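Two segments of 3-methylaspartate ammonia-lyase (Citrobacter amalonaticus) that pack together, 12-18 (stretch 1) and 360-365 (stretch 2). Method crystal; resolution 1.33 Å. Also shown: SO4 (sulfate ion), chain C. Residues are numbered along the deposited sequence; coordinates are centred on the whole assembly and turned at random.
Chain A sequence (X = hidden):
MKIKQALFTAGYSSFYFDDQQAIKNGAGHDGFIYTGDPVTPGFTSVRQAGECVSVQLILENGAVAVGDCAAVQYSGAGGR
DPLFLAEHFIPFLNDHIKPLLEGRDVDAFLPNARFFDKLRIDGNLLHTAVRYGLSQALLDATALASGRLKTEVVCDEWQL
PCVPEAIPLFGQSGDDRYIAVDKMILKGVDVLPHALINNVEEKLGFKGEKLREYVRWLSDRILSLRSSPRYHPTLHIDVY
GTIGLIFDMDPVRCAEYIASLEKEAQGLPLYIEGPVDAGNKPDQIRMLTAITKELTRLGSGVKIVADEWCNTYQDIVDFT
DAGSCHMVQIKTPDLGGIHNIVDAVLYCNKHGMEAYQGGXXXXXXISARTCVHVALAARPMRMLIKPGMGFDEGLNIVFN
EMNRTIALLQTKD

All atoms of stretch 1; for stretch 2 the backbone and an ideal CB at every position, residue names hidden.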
# COMPACT_ATOMS: atom_id res chain seq x y z
N TYR A 12 2.34 -4.94 11.23
CA TYR A 12 3.46 -4.34 10.53
C TYR A 12 3.01 -3.06 9.85
O TYR A 12 1.94 -3.01 9.25
CB TYR A 12 4.02 -5.31 9.47
CG TYR A 12 4.79 -6.48 10.07
CD1 TYR A 12 6.00 -6.28 10.68
CD2 TYR A 12 4.28 -7.76 10.01
CE1 TYR A 12 6.69 -7.33 11.22
CE2 TYR A 12 4.97 -8.82 10.55
CZ TYR A 12 6.17 -8.60 11.15
OH TYR A 12 6.87 -9.65 11.69
N SER A 13 3.82 -2.02 9.98
CA SER A 13 3.61 -0.78 9.24
C SER A 13 4.26 -0.91 7.86
O SER A 13 4.85 -1.95 7.53
CB SER A 13 4.14 0.41 10.01
OG SER A 13 5.52 0.29 10.26
N SER A 14 4.16 0.12 7.04
CA SER A 14 4.53 -0.00 5.64
C SER A 14 5.97 0.32 5.29
O SER A 14 6.30 0.46 4.13
CB SER A 14 3.59 0.82 4.77
OG SER A 14 2.32 0.19 4.67
N PHE A 15 6.85 0.42 6.29
CA PHE A 15 8.25 0.49 5.96
C PHE A 15 9.08 -0.09 7.10
O PHE A 15 8.77 -1.18 7.59
CB PHE A 15 8.70 1.88 5.43
CG PHE A 15 9.90 1.78 4.51
CD1 PHE A 15 9.81 1.02 3.35
CD2 PHE A 15 11.10 2.37 4.83
CE1 PHE A 15 10.89 0.85 2.55
CE2 PHE A 15 12.20 2.22 3.99
CZ PHE A 15 12.09 1.46 2.86
N TYR A 16 10.14 0.61 7.48
CA TYR A 16 11.14 0.16 8.44
C TYR A 16 11.47 1.30 9.38
O TYR A 16 11.32 2.48 9.03
CB TYR A 16 12.43 -0.31 7.69
CG TYR A 16 12.04 -1.48 6.84
CD1 TYR A 16 11.42 -1.29 5.63
CD2 TYR A 16 12.15 -2.77 7.33
CE1 TYR A 16 10.93 -2.35 4.92
CE2 TYR A 16 11.67 -3.83 6.63
CZ TYR A 16 11.04 -3.62 5.43
OH TYR A 16 10.50 -4.66 4.73
N PHE A 17 11.89 0.95 10.58
CA PHE A 17 12.54 1.89 11.48
C PHE A 17 14.02 1.84 11.15
O PHE A 17 14.62 0.77 11.21
CB PHE A 17 12.35 1.48 12.94
CG PHE A 17 10.94 1.60 13.44
CD1 PHE A 17 10.31 2.82 13.46
CD2 PHE A 17 10.26 0.49 13.91
CE1 PHE A 17 9.02 2.93 13.92
CE2 PHE A 17 8.97 0.62 14.38
CZ PHE A 17 8.36 1.84 14.37
N ASP A 18 14.59 2.99 10.81
CA ASP A 18 16.00 3.10 10.47
C ASP A 18 16.70 4.00 11.46
O ASP A 18 16.18 5.06 11.83
CB ASP A 18 16.16 3.71 9.10
CG ASP A 18 15.90 2.76 7.96
OD1 ASP A 18 15.80 1.53 8.20
OD2 ASP A 18 15.77 3.19 6.80
N UNK A 360 4.83 9.76 7.07
CA UNK A 360 5.96 8.88 6.88
C UNK A 360 5.60 7.70 6.02
O UNK A 360 4.45 7.25 5.98
CB UNK A 360 6.50 8.40 8.23
N UNK A 361 6.59 7.18 5.31
CA UNK A 361 6.43 5.91 4.62
C UNK A 361 6.17 4.78 5.61
O UNK A 361 5.63 3.75 5.24
CB UNK A 361 7.67 5.60 3.78
N UNK A 362 6.51 4.98 6.88
CA UNK A 362 6.43 3.93 7.88
C UNK A 362 5.13 3.90 8.67
O UNK A 362 5.10 3.31 9.73
CB UNK A 362 7.60 4.08 8.85
N UNK A 363 4.06 4.48 8.15
CA UNK A 363 2.78 4.40 8.82
C UNK A 363 1.90 3.39 8.09
O UNK A 363 2.43 2.43 7.53
CB UNK A 363 2.11 5.77 8.88
N UNK A 364 0.57 3.53 8.15
CA UNK A 364 -0.31 2.47 7.67
C UNK A 364 -1.40 2.96 6.74
O UNK A 364 -1.59 4.15 6.54
CB UNK A 364 -0.95 1.75 8.86
N UNK A 365 -2.14 2.02 6.19
CA UNK A 365 -3.26 2.34 5.33
C UNK A 365 -4.35 3.07 6.12
O UNK A 365 -4.98 3.98 5.60
CB UNK A 365 -3.82 1.07 4.69
S SO4 C . 9.68 9.46 5.97
O1 SO4 C . 9.37 9.05 7.37
O2 SO4 C . 11.13 9.04 5.82
O3 SO4 C . 8.83 8.75 5.03
O4 SO4 C . 9.60 10.92 5.74

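Position 360 opens a type I beta turn that runs to 363, and its ideal CB finds nothing of stretch 1 within 5.5 Å. What lies near is the sulfate, so a small side chain with a donor, serine or threonine, would suit. The residue is Thr360. Its OG1 donates to sulfate O1 at 2.5 Å and accepts from the backbone N of position 362 at 3.0 Å, bracing the turn.

At position 361 phi and psi of -62° and -20° are those of the turn's second residue, and the backbone N already points at the sulfate, 2.7 Å from its O3. CA-to-CB runs sideways, with the ideal CB 4.2 Å from Phe15 CB, beside an aromatic ring. A modest side chain fits: alanine, valine or cysteine against the ring, or serine given the sulfate close by. Cys361 is found. With chi1 in p, its SG comes 3.6 Å from Phe15 CD2 and 4.3 Å from the ring centroid, an oblique sulfur-aromatic contact that suits a polarisable sulfur.

At position 362 CA-to-CB points sideways, yet the ideal CB lies 4.2 Å from Phe15 CB and 4.5 Å from Ser13 OG, where the corner of stretch 1 presents a hydroxyl and the backbone N of Phe15. An acceptor two or so bonds beyond CB could collect both, which favours asparagine or aspartate; the ring of Phe17 further along would better receive an amide NH2 than a second carboxylate oxygen. Asn362 meets these demands. With chi1 in t, its OD1 accepts from Ser13 OG at 2.8 Å and, weakly, from Phe15 N at 3.2 Å. Its ND2 lies over one face of the Phe17 ring, 3.1 Å from CE1, and is hydrogen-bonded elsewhere in the structure.

Position 363 contributes through its backbone: its O accepts from Ser14 N at 2.9 Å, a bond open to any residue type. CA-to-CB points away from stretch 1, and a long polar chain could fold back over the turn. Glu363 does so, OE1 accepting from Thr360 N at 3.0 Å.

At position 364 the ideal CB is 5.2 Å from Ser13 CA, and a helix follows. Serine, threonine, aspartate or asparagine would serve as N-cap. Thr364 caps a backbone N just beyond the stretch, while its CG2 rests 4.3 Å from Ser13 CB.

Position 365 begins the helix, and its ideal CB has nothing of stretch 1 within 5.5 Å; many residues would do. Glu365 suits a helix's first turn, where acidic side chains are favourable.

Stretch 2, residues 360-365: TCNETE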
# COMPACT_ATOMS: atom_id res chain seq x y z
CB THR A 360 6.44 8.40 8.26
OG1 THR A 360 7.54 7.47 8.13
CG2 THR A 360 5.35 7.66 9.04
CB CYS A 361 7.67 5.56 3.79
SG CYS A 361 9.21 5.42 4.71
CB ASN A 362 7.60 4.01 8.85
CG ASN A 362 7.77 2.74 9.65
OD1 ASN A 362 7.63 1.63 9.11
ND2 ASN A 362 8.08 2.89 10.93
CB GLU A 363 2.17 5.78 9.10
CG GLU A 363 1.90 6.69 7.93
CD GLU A 363 1.41 8.04 8.43
OE1 GLU A 363 2.12 9.06 8.28
OE2 GLU A 363 0.30 8.08 9.00
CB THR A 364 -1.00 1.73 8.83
OG1 THR A 364 -2.03 2.57 9.39
CG2 THR A 364 -0.04 1.40 9.95
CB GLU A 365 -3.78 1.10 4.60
CG GLU A 365 -4.89 0.27 5.26
CD GLU A 365 -4.49 -0.54 6.48
OE1 GLU A 365 -3.43 -0.30 7.09
OE2 GLU A 365 -5.29 -1.44 6.84
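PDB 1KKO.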